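Local coordinates for protein phosphoserine aminotransferase (Bacillus circulans, PDB 2C0R) that catalyses the reversible, pyridoxal-phosphate-dependent transfer of an amino group between phosphoserine and 2-oxoglutarate in serine biosynthesis, at residues 49-52 / 53-57. The protein carries 1 engineered substitution. Residues are numbered along the deposited sequence; the frame is centred on the assembly and turned at random.
Sequences AVHN and EAQAR
The imidazole of H51 and the carboxamide of Q55, one turn further along the same helix, stand almost perpendicular, their planes 89° apart, and the amide nitrogen approaches the ring obliquely, with Q55 NE2 3.6 Å from H51 CD2. H51 reaches its place with CG anti to the backbone N (chi1 -172°), where F72 of strand 68-73 packs against the imidazole edge-to-face, the ring of Y47 meets it at an inclined angle, and both nitrogens are held: ND1 by the hydroxyl of Y47, NE2 by the carbonyl of N234. Q55 runs extended back along its own helix, its CG beside the backbone N (chi1 -61°). Its NE2 donates to H51 O at 3.2 Å, arriving well above the carbonyl plane along a rather bent N-H path, and also to N234 OD1, while OE1 accepts from K69. With two acceptors for NE2 and a donor for OE1, the orientation of the amide is well defined. The backbone keeps the regular i+4 to i hydrogen bonds: E53 N to A49 O is 2.8 Å, A54 N to V50 O 2.9 Å, and A56 N to N52 O 3.1 Å. The whole is two turns in the middle of an amphipathic alpha-helix, 45-61, whose buried side, with the methyl of A54 against F72 and N249, joins strand 68-73, an outermost strand of the seven-stranded sheet within this chain of the class-V aminotransferase, to helix 242-257.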
loop_
_atom_site.group_PDB
_atom_site.type_symbol
_atom_site.label_atom_id
_atom_site.label_comp_id
_atom_site.label_asym_id
_atom_site.label_seq_id
_atom_site.Cartn_x
_atom_site.Cartn_y
_atom_site.Cartn_z
ATOM N N ALA A 49 7.503 15.871 -7.108
ATOM C CA ALA A 49 7.283 16.117 -8.531
ATOM C C ALA A 49 6.623 14.911 -9.209
ATOM O O ALA A 49 5.728 15.062 -10.043
ATOM C CB ALA A 49 8.604 16.441 -9.237
ATOM N N VAL A 50 7.078 13.704 -8.867
ATOM C CA VAL A 50 6.531 12.497 -9.451
ATOM C C VAL A 50 5.076 12.337 -9.014
ATOM O O VAL A 50 4.168 12.039 -9.797
ATOM C CB VAL A 50 7.349 11.255 -9.019
ATOM C CG1 VAL A 50 6.635 9.961 -9.327
ATOM C CG2 VAL A 50 8.739 11.326 -9.668
ATOM N N HIS A 51 4.880 12.549 -7.707
ATOM C CA HIS A 51 3.528 12.407 -7.115
ATOM C C HIS A 51 2.517 13.323 -7.758
ATOM O O HIS A 51 1.365 12.941 -8.034
ATOM C CB HIS A 51 3.717 12.729 -5.620
ATOM C CG HIS A 51 2.536 12.492 -4.744
ATOM N ND1 HIS A 51 2.253 11.246 -4.204
ATOM C CD2 HIS A 51 1.610 13.372 -4.301
ATOM C CE1 HIS A 51 1.155 11.405 -3.450
ATOM N NE2 HIS A 51 0.743 12.672 -3.495
ATOM N N ASN A 52 2.939 14.586 -7.989
ATOM C CA ASN A 52 2.069 15.565 -8.628
ATOM C C ASN A 52 1.950 15.357 -10.128
ATOM O O ASN A 52 0.868 15.565 -10.696
ATOM C CB ASN A 52 2.580 16.959 -8.312
ATOM C CG ASN A 52 2.343 17.324 -6.873
ATOM O OD1 ASN A 52 3.225 17.869 -6.158
ATOM N ND2 ASN A 52 1.170 16.998 -6.421
ATOM N N GLU A 53 2.988 14.930 -10.793
ATOM C CA GLU A 53 2.957 14.672 -12.228
ATOM C C GLU A 53 1.984 13.544 -12.548
ATOM O O GLU A 53 1.284 13.597 -13.552
ATOM C CB GLU A 53 4.372 14.328 -12.742
ATOM C CG GLU A 53 4.499 14.049 -14.233
ATOM C CD GLU A 53 5.815 13.370 -14.580
ATOM O OE1 GLU A 53 6.787 13.491 -13.835
ATOM O OE2 GLU A 53 5.900 12.632 -15.575
ATOM N N ALA A 54 1.966 12.541 -11.677
ATOM C CA ALA A 54 1.077 11.409 -11.950
ATOM C C ALA A 54 -0.371 11.902 -11.980
ATOM O O ALA A 54 -1.135 11.465 -12.820
ATOM C CB ALA A 54 1.267 10.323 -10.901
ATOM N N GLN A 55 -0.727 12.780 -11.017
ATOM C CA GLN A 55 -2.076 13.295 -10.999
ATOM C C GLN A 55 -2.398 14.105 -12.254
ATOM O O GLN A 55 -3.426 13.915 -12.871
ATOM C CB GLN A 55 -2.238 14.163 -9.759
ATOM C CG GLN A 55 -2.041 13.427 -8.461
ATOM C CD GLN A 55 -2.066 14.461 -7.326
ATOM O OE1 GLN A 55 -2.958 15.334 -7.265
ATOM N NE2 GLN A 55 -1.100 14.341 -6.452
ATOM N N ALA A 56 -1.497 15.007 -12.646
ATOM C CA ALA A 56 -1.662 15.813 -13.829
ATOM C C ALA A 56 -1.728 14.960 -15.092
ATOM O O ALA A 56 -2.535 15.243 -15.984
ATOM C CB ALA A 56 -0.509 16.808 -14.010
ATOM N N ARG A 57 -0.899 13.937 -15.194
ATOM C CA ARG A 57 -0.991 13.126 -16.424
ATOM C C ARG A 57 -2.273 12.332 -16.494
ATOM O O ARG A 57 -2.836 12.130 -17.566
ATOM C CB ARG A 57 0.166 12.118 -16.378
ATOM C CG ARG A 57 1.492 12.718 -16.670
ATOM C CD ARG A 57 2.563 11.641 -16.738
ATOM N NE ARG A 57 3.887 12.156 -16.984
ATOM C CZ ARG A 57 4.322 13.039 -17.846
ATOM N NH1 ARG A 57 3.494 13.665 -18.673
ATOM N NH2 ARG A 57 5.600 13.359 -17.927
#